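Local structure of shikimate 5-dehydrogenase (Thermus thermophilus, 2CY0) at residues G228-A233 / G252-A257; E25-E30 / L246-S251; L191-F196 / K219-K224. The protein binds shikimate and NADP(+) and probably catalyses the reversible NADPH-linked reduction of 3-dehydroshikimate to shikimate in chorismate biosynthesis. All blocks are in the same frame, centred on the assembly; numbering follows the deposited sequence.

Interaction 1: G228-A233 / G252-A257; sequences GLPMLA and GMEEAA
Glu254 leaves helix 250-261 with its CG opposite the backbone nitrogen (chi1 -173°) and stays extended from there, a shape that lays the chain across the first turn of helix 229-244. In Leu229 CG lies anti to the carbonyl carbon (chi1 -70°) and, with an extended chi2, CD2 of Leu229 comes 4.2 Å from Ala257 CB. The methylene part of Glu254 is used as an apolar surface: its CG rests 3.8 Å from Leu229 CB. Farther out, the Glu254 carboxylate crosses the Pro230 ring at a slant, Glu254 OE1 3.6 Å from Pro230 CG, so that carbon rather than a donor meets the acid on this side. One turn along, Ala233, whose CA lies 5.1 Å from Glu254 CA, sets a methyl against the neighbouring turn. Ala233 CB lies 3.6 Å from Glu254 N and 3.7 Å from Met253 CB. Met253 then bends at its second and third torsions, and its side chain packs on Met19, Phe22 and Ala23 of helix 16-26. The local axes pass 8.5 Å apart at 116°, and apolar and van der Waals packing joins them. Gly228 binds NADP(+), while the side chains of Leu229 and Ala257 lie about 4 Å from those of the shikimate-binding residues Tyr207 and Leu15: a steeply crossed helix pair beside the substrate and cofactor sites.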
loop_
_atom_site.group_PDB
_atom_site.type_symbol
_atom_site.label_atom_id
_atom_site.label_comp_id
_atom_site.label_asym_id
_atom_site.label_seq_id
_atom_site.Cartn_x
_atom_site.Cartn_y
_atom_site.Cartn_z
ATOM N N GLY B 228 -28.551 -0.720 -3.866
ATOM C CA GLY B 228 -27.220 -1.297 -3.934
ATOM C C GLY B 228 -26.129 -0.318 -4.332
ATOM O O GLY B 228 -24.959 -0.679 -4.336
ATOM N N LEU B 229 -26.488 0.921 -4.657
ATOM C CA LEU B 229 -25.477 1.895 -5.069
ATOM C C LEU B 229 -24.557 2.400 -3.958
ATOM O O LEU B 229 -23.371 2.615 -4.192
ATOM C CB LEU B 229 -26.131 3.083 -5.784
ATOM C CG LEU B 229 -26.701 2.764 -7.170
ATOM C CD1 LEU B 229 -27.280 4.024 -7.783
ATOM C CD2 LEU B 229 -25.611 2.194 -8.064
ATOM N N PRO B 230 -25.087 2.615 -2.739
ATOM C CA PRO B 230 -24.193 3.092 -1.678
ATOM C C PRO B 230 -23.035 2.128 -1.447
ATOM O O PRO B 230 -21.895 2.557 -1.249
ATOM C CB PRO B 230 -25.117 3.205 -0.471
ATOM C CG PRO B 230 -26.407 3.615 -1.095
ATOM C CD PRO B 230 -26.494 2.694 -2.307
ATOM N N MET B 231 -23.320 0.828 -1.481
ATOM C CA MET B 231 -22.268 -0.161 -1.279
ATOM C C MET B 231 -21.271 -0.073 -2.422
ATOM O O MET B 231 -20.057 -0.109 -2.210
ATOM C CB MET B 231 -22.828 -1.580 -1.229
ATOM C CG MET B 231 -21.723 -2.630 -1.113
ATOM S SD MET B 231 -22.308 -4.328 -1.059
ATOM C CE MET B 231 -20.937 -5.200 -1.783
ATOM N N LEU B 232 -21.790 0.033 -3.640
ATOM C CA LEU B 232 -20.936 0.129 -4.819
ATOM C C LEU B 232 -20.006 1.332 -4.683
ATOM O O LEU B 232 -18.798 1.227 -4.900
ATOM C CB LEU B 232 -21.796 0.277 -6.086
ATOM C CG LEU B 232 -21.070 0.185 -7.434
ATOM C CD1 LEU B 232 -20.415 -1.187 -7.569
ATOM C CD2 LEU B 232 -22.058 0.399 -8.561
ATOM N N ALA B 233 -20.577 2.472 -4.306
ATOM C CA ALA B 233 -19.814 3.711 -4.154
ATOM C C ALA B 233 -18.721 3.634 -3.094
ATOM O O ALA B 233 -17.592 4.091 -3.324
ATOM C CB ALA B 233 -20.756 4.877 -3.844
ATOM N N GLY B 252 -20.442 11.461 -4.111
ATOM C CA GLY B 252 -20.148 11.819 -5.488
ATOM C C GLY B 252 -19.963 10.572 -6.334
ATOM O O GLY B 252 -20.337 10.544 -7.508
ATOM N N MET B 253 -19.376 9.536 -5.738
ATOM C CA MET B 253 -19.174 8.271 -6.435
ATOM C C MET B 253 -20.543 7.698 -6.817
ATOM O O MET B 253 -20.732 7.201 -7.926
ATOM C CB MET B 253 -18.440 7.270 -5.530
ATOM C CG MET B 253 -17.034 7.680 -5.128
ATOM S SD MET B 253 -15.857 7.554 -6.472
ATOM C CE MET B 253 -15.207 5.927 -6.161
ATOM N N GLU B 254 -21.498 7.778 -5.891
ATOM C CA GLU B 254 -22.832 7.257 -6.147
ATOM C C GLU B 254 -23.518 8.046 -7.257
ATOM O O GLU B 254 -24.162 7.464 -8.130
ATOM C CB GLU B 254 -23.690 7.304 -4.879
ATOM C CG GLU B 254 -25.041 6.626 -5.053
ATOM C CD GLU B 254 -25.844 6.549 -3.766
ATOM O OE1 GLU B 254 -25.237 6.603 -2.681
ATOM O OE2 GLU B 254 -27.084 6.416 -3.842
ATOM N N GLU B 255 -23.379 9.368 -7.218
ATOM C CA GLU B 255 -23.986 10.220 -8.234
ATOM C C GLU B 255 -23.458 9.862 -9.618
ATOM O O GLU B 255 -24.219 9.790 -10.585
ATOM C CB GLU B 255 -23.692 11.696 -7.944
ATOM C CG GLU B 255 -24.200 12.646 -9.014
ATOM C CD GLU B 255 -25.658 12.399 -9.367
ATOM O OE1 GLU B 255 -26.429 12.013 -8.461
ATOM O OE2 GLU B 255 -26.037 12.597 -10.543
ATOM N N ALA B 256 -22.151 9.637 -9.707
ATOM C CA ALA B 256 -21.523 9.292 -10.973
ATOM C C ALA B 256 -22.104 7.985 -11.494
ATOM O O ALA B 256 -22.359 7.841 -12.691
ATOM C CB ALA B 256 -20.014 9.166 -10.793
ATOM N N ALA B 257 -22.310 7.027 -10.596
ATOM C CA ALA B 257 -22.879 5.747 -10.994
ATOM C C ALA B 257 -24.312 5.947 -11.481
ATOM O O ALA B 257 -24.720 5.379 -12.496
ATOM C CB ALA B 257 -22.846 4.764 -9.821
#

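Interaction 2: E25-E30 / L246-S251; sequences ESLGLE and LLPDPS
Leu27 and Pro248 mark the nearest approach of two backbones, CA to CA 6.8 Å, where one helix stops and another is about to start. Helix 16-26 ends in a Schellman motif: Gly28, at positive phi (59°), is the C-prime residue, its N bonded to Glu25 O at 3.0 Å and Leu29 N reaching back to Leu24 O. The facing chain runs extended through Leu246 and Leu247 before Asp249, as N-cap, opens helix 250-261; Asp249 OD1 accepts a hydrogen bond from Gly252 N and a weak one from Ser251 N. Across this junction the contact is a leucine-proline cluster. Leu27, with CG opposite the carbonyl carbon (chi1 -66°), directs CD1 between two partners, 4.0 Å from Pro248 CB and 4.1 Å from Leu246 CB. Leu27 and Leu246 run alongside each other, pointing opposite ways, whereas Leu29 meets Leu246 tip to tip, CD1 to CD2 at 4.0 Å. Phe240 of helix 229-244 packs on both Leu27 and Pro248. The cluster continues into the dimer, since Leu29 packs on Leu29 of the second subunit and Leu246 on Leu2 of that subunit. Polar linkage between the two segments is left to a water, which accepts from Asp249 N at 3.0 Å and donates to Ser26 OG at 2.8 Å.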
loop_
_atom_site.group_PDB
_atom_site.type_symbol
_atom_site.label_atom_id
_atom_site.label_comp_id
_atom_site.label_asym_id
_atom_site.label_seq_id
_atom_site.Cartn_x
_atom_site.Cartn_y
_atom_site.Cartn_z
ATOM N N GLU B 25 -10.856 13.226 -11.077
ATOM C CA GLU B 25 -11.153 14.632 -11.337
ATOM C C GLU B 25 -11.418 15.451 -10.076
ATOM O O GLU B 25 -10.821 16.510 -9.881
ATOM C CB GLU B 25 -12.358 14.743 -12.270
ATOM C CG GLU B 25 -12.759 16.165 -12.600
ATOM C CD GLU B 25 -14.072 16.225 -13.352
ATOM O OE1 GLU B 25 -15.081 15.721 -12.814
ATOM O OE2 GLU B 25 -14.098 16.771 -14.477
ATOM N N SER B 26 -12.317 14.969 -9.224
ATOM C CA SER B 26 -12.652 15.684 -7.999
ATOM C C SER B 26 -11.461 15.827 -7.061
ATOM O O SER B 26 -11.405 16.763 -6.264
ATOM C CB SER B 26 -13.797 14.982 -7.258
ATOM O OG SER B 26 -13.419 13.683 -6.840
ATOM N N LEU B 27 -10.510 14.904 -7.146
ATOM C CA LEU B 27 -9.341 14.966 -6.279
ATOM C C LEU B 27 -8.164 15.660 -6.956
ATOM O O LEU B 27 -7.049 15.669 -6.430
ATOM C CB LEU B 27 -8.935 13.561 -5.845
ATOM C CG LEU B 27 -9.936 12.830 -4.946
ATOM C CD1 LEU B 27 -9.540 11.371 -4.819
ATOM C CD2 LEU B 27 -9.985 13.494 -3.575
ATOM N N GLY B 28 -8.416 16.248 -8.122
ATOM C CA GLY B 28 -7.364 16.938 -8.846
ATOM C C GLY B 28 -6.176 16.062 -9.195
ATOM O O GLY B 28 -5.036 16.524 -9.195
ATOM N N LEU B 29 -6.430 14.795 -9.503
ATOM C CA LEU B 29 -5.351 13.880 -9.855
ATOM C C LEU B 29 -5.402 13.523 -11.332
ATOM O O LEU B 29 -6.478 13.468 -11.930
ATOM C CB LEU B 29 -5.447 12.604 -9.015
ATOM C CG LEU B 29 -5.218 12.760 -7.511
ATOM C CD1 LEU B 29 -5.605 11.469 -6.799
ATOM C CD2 LEU B 29 -3.755 13.103 -7.251
ATOM N N GLU B 30 -4.237 13.288 -11.921
ATOM C CA GLU B 30 -4.161 12.915 -13.325
ATOM C C GLU B 30 -4.028 11.408 -13.455
ATOM O O GLU B 30 -3.176 10.793 -12.821
ATOM C CB GLU B 30 -2.968 13.596 -13.999
ATOM C CG GLU B 30 -3.186 15.066 -14.286
ATOM C CD GLU B 30 -4.341 15.295 -15.243
ATOM O OE1 GLU B 30 -4.256 14.818 -16.395
ATOM O OE2 GLU B 30 -5.333 15.947 -14.845
ATOM N N LEU B 246 -6.086 8.744 -0.636
ATOM C CA LEU B 246 -7.108 9.785 -0.667
ATOM C C LEU B 246 -8.483 9.151 -0.865
ATOM O O LEU B 246 -8.657 8.291 -1.730
ATOM C CB LEU B 246 -6.848 10.776 -1.804
ATOM C CG LEU B 246 -5.588 11.643 -1.789
ATOM C CD1 LEU B 246 -4.358 10.771 -1.948
ATOM C CD2 LEU B 246 -5.658 12.643 -2.926
ATOM N N LEU B 247 -9.458 9.585 -0.073
ATOM C CA LEU B 247 -10.816 9.049 -0.164
ATOM C C LEU B 247 -11.736 9.956 -0.964
ATOM O O LEU B 247 -12.057 11.058 -0.525
ATOM C CB LEU B 247 -11.419 8.869 1.235
ATOM C CG LEU B 247 -12.872 8.377 1.282
ATOM C CD1 LEU B 247 -12.922 6.873 1.062
ATOM C CD2 LEU B 247 -13.474 8.713 2.636
ATOM N N PRO B 248 -12.168 9.517 -2.155
ATOM C CA PRO B 248 -13.068 10.380 -2.924
ATOM C C PRO B 248 -14.439 10.403 -2.234
ATOM O O PRO B 248 -14.786 9.467 -1.509
ATOM C CB PRO B 248 -13.116 9.702 -4.286
ATOM C CG PRO B 248 -12.961 8.255 -3.937
ATOM C CD PRO B 248 -11.856 8.283 -2.899
ATOM N N ASP B 249 -15.203 11.470 -2.457
ATOM C CA ASP B 249 -16.527 11.621 -1.856
ATOM C C ASP B 249 -17.440 10.473 -2.276
ATOM O O ASP B 249 -17.838 10.383 -3.433
ATOM C CB ASP B 249 -17.149 12.943 -2.302
ATOM C CG ASP B 249 -18.442 13.259 -1.574
ATOM O OD1 ASP B 249 -19.274 12.346 -1.372
ATOM O OD2 ASP B 249 -18.634 14.436 -1.214
ATOM N N PRO B 250 -17.793 9.588 -1.337
ATOM C CA PRO B 250 -18.666 8.452 -1.653
ATOM C C PRO B 250 -20.004 8.883 -2.248
ATOM O O PRO B 250 -20.572 8.189 -3.094
ATOM C CB PRO B 250 -18.819 7.751 -0.302
ATOM C CG PRO B 250 -17.495 8.080 0.396
ATOM C CD PRO B 250 -17.371 9.547 0.074
ATOM N N SER B 251 -20.511 10.027 -1.801
ATOM C CA SER B 251 -21.779 10.535 -2.309
ATOM C C SER B 251 -21.596 10.881 -3.786
ATOM O O SER B 251 -22.473 10.620 -4.609
ATOM C CB SER B 251 -22.212 11.777 -1.523
ATOM O OG SER B 251 -23.503 12.204 -1.923
HETATM O O HOH W 1 -14.070 13.723 -4.168
#

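Interaction 3: L191-F196 / K219-K224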
loop_
_atom_site.group_PDB
_atom_site.type_symbol
_atom_site.label_atom_id
_atom_site.label_comp_id
_atom_site.label_asym_id
_atom_site.label_seq_id
_atom_site.Cartn_x
_atom_site.Cartn_y
_atom_site.Cartn_z
ATOM N N LEU B 191 -37.949 -12.948 -1.628
ATOM C CA LEU B 191 -38.710 -13.040 -0.385
ATOM C C LEU B 191 -40.167 -12.596 -0.495
ATOM O O LEU B 191 -40.452 -11.427 -0.760
ATOM C CB LEU B 191 -38.024 -12.200 0.700
ATOM C CG LEU B 191 -38.646 -12.220 2.098
ATOM C CD1 LEU B 191 -38.316 -13.543 2.767
ATOM C CD2 LEU B 191 -38.115 -11.056 2.934
ATOM N N PRO B 192 -41.111 -13.525 -0.266
ATOM C CA PRO B 192 -42.549 -13.232 -0.333
ATOM C C PRO B 192 -42.923 -12.159 0.687
ATOM O O PRO B 192 -42.517 -12.231 1.848
ATOM C CB PRO B 192 -43.193 -14.573 0.006
ATOM C CG PRO B 192 -42.164 -15.572 -0.417
ATOM C CD PRO B 192 -40.885 -14.943 0.051
ATOM N N ALA B 193 -43.701 -11.172 0.254
ATOM C CA ALA B 193 -44.116 -10.070 1.121
ATOM C C ALA B 193 -44.537 -10.525 2.512
ATOM O O ALA B 193 -44.237 -9.873 3.511
ATOM C CB ALA B 193 -45.258 -9.301 0.462
ATOM N N GLU B 194 -45.237 -11.650 2.569
ATOM C CA GLU B 194 -45.730 -12.187 3.827
ATOM C C GLU B 194 -44.637 -12.593 4.818
ATOM O O GLU B 194 -44.889 -12.681 6.016
ATOM C CB GLU B 194 -46.647 -13.384 3.557
ATOM C CG GLU B 194 -47.779 -13.124 2.559
ATOM C CD GLU B 194 -47.347 -13.304 1.114
ATOM O OE1 GLU B 194 -46.322 -13.973 0.872
ATOM O OE2 GLU B 194 -48.044 -12.793 0.214
ATOM N N LEU B 195 -43.431 -12.837 4.327
ATOM C CA LEU B 195 -42.336 -13.232 5.203
ATOM C C LEU B 195 -41.463 -12.045 5.601
ATOM O O LEU B 195 -40.444 -12.208 6.271
ATOM C CB LEU B 195 -41.488 -14.304 4.515
ATOM C CG LEU B 195 -42.257 -15.579 4.171
ATOM C CD1 LEU B 195 -41.348 -16.566 3.460
ATOM C CD2 LEU B 195 -42.815 -16.186 5.451
ATOM N N PHE B 196 -41.872 -10.847 5.193
ATOM C CA PHE B 196 -41.109 -9.650 5.510
ATOM C C PHE B 196 -41.116 -9.280 6.981
ATOM O O PHE B 196 -42.146 -9.352 7.656
ATOM C CB PHE B 196 -41.602 -8.466 4.674
ATOM C CG PHE B 196 -40.761 -8.213 3.464
ATOM C CD1 PHE B 196 -39.548 -7.540 3.575
ATOM C CD2 PHE B 196 -41.148 -8.694 2.220
ATOM C CE1 PHE B 196 -38.724 -7.370 2.467
ATOM C CE2 PHE B 196 -40.328 -8.530 1.103
ATOM C CZ PHE B 196 -39.116 -7.860 1.226
ATOM N N LYS B 219 -40.252 -1.633 1.663
ATOM C CA LYS B 219 -40.679 -0.276 1.962
ATOM C C LYS B 219 -42.169 -0.193 2.295
ATOM O O LYS B 219 -42.568 0.484 3.248
ATOM C CB LYS B 219 -40.357 0.625 0.776
ATOM C CG LYS B 219 -40.718 2.063 1.006
ATOM C CD LYS B 219 -40.149 2.952 -0.077
ATOM C CE LYS B 219 -40.699 4.353 0.080
ATOM N NZ LYS B 219 -40.831 4.709 1.523
ATOM N N ALA B 220 -42.984 -0.882 1.503
ATOM C CA ALA B 220 -44.427 -0.904 1.715
ATOM C C ALA B 220 -44.726 -1.405 3.126
ATOM O O ALA B 220 -45.671 -0.944 3.776
ATOM C CB ALA B 220 -45.085 -1.814 0.690
ATOM N N LYS B 221 -43.910 -2.347 3.595
ATOM C CA LYS B 221 -44.077 -2.921 4.927
ATOM C C LYS B 221 -43.636 -2.001 6.058
ATOM O O LYS B 221 -43.969 -2.242 7.218
ATOM C CB LYS B 221 -43.336 -4.255 5.021
ATOM C CG LYS B 221 -44.122 -5.403 4.417
ATOM C CD LYS B 221 -45.381 -5.667 5.242
ATOM C CE LYS B 221 -46.378 -6.557 4.508
ATOM N NZ LYS B 221 -45.765 -7.824 4.027
ATOM N N GLY B 222 -42.888 -0.953 5.725
ATOM C CA GLY B 222 -42.454 -0.017 6.745
ATOM C C GLY B 222 -41.000 -0.128 7.152
ATOM O O GLY B 222 -40.583 0.505 8.122
ATOM N N LEU B 223 -40.229 -0.931 6.423
ATOM C CA LEU B 223 -38.810 -1.107 6.713
ATOM C C LEU B 223 -37.995 0.011 6.055
ATOM O O LEU B 223 -38.405 0.562 5.029
ATOM C CB LEU B 223 -38.334 -2.464 6.183
ATOM C CG LEU B 223 -38.638 -3.752 6.958
ATOM C CD1 LEU B 223 -40.082 -3.804 7.405
ATOM C CD2 LEU B 223 -38.301 -4.929 6.066
ATOM N N LYS B 224 -36.862 0.375 6.656
ATOM C CA LYS B 224 -36.000 1.397 6.058
ATOM C C LYS B 224 -35.337 0.619 4.926
ATOM O O LYS B 224 -35.157 -0.593 5.033
ATOM C CB LYS B 224 -34.908 1.866 7.031
ATOM C CG LYS B 224 -35.390 2.412 8.363
ATOM C CD LYS B 224 -34.234 2.477 9.370
ATOM C CE LYS B 224 -33.903 3.907 9.766
ATOM N NZ LYS B 224 -33.501 3.993 11.201
#
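Lys221 sends its CB toward the loop 191-196 and reaches Phe196 and Ala193 by a chain that is aliphatic at its root and charged at its end. With CG set opposite the carbonyl carbon (chi1 -81°), Lys221 CG comes 4.0 Å from Phe196 CB. A bend at chi2 (-66°) turns CD and CE along the loop, and Lys221 CE passes 4.1 Å from Ala193 O. A second bend, at chi4, leaves Lys221 NZ 2.6 Å from the same Ala193 O, but at an angle too poor for a hydrogen bond; Lys221 NZ also lies 3.9 Å from Ala193 CB. The Ala193 carbonyl accepts Phe196 N, closing a turn of the 3-10 segment 193-195. Beyond Phe196 CB, the ring is fixed from several directions: Leu191 CD2 sits 3.6 Å above the centre of one face, Ala193 CA lies in plane at the edge, and Leu223 CD2 meets ring atom CD1 of Phe196 near the plane at 3.8 Å. Leu223 follows Gly222, whose positive phi (105°) belongs to the Schellman motif that turns the chain from helix 213-220 into edge strand 224-226 of the parallel sheet. Phe196 also packs on Leu175 of that sheet. Glu194 OE2 stays 6.7 Å from Lys221 NZ, too far for a salt bridge; aliphatic and aromatic packing holds the base of the contact, while the ammonium group is probably attracted to the Ala193 carbonyl despite the poor geometry.

How the interactions relate
Along the chain, interaction 2 opens first, at 25-30, and interaction 3 lies wholly between its two segments, closing before interaction 1 opens; the segments of interactions 1 and 2 alternate. These two share helix 250-261, have centres 13 Å apart and touch where Ala233 meets Pro250 and Met253 meets Pro248. Interaction 1 joins the two C-terminal helices to each other beside the cleft; interaction 2 ties the turn between them to the end of helix 16-26, at the dimer contact. Interaction 3 sits at the edge of the Rossmann-type parallel sheet, its centre 24 Å from that of interaction 1 and 37 Å from that of interaction 2. Strand 224-226 leads from it to Gly228, linking the nucleotide-binding domain to the helices that return to the substrate side.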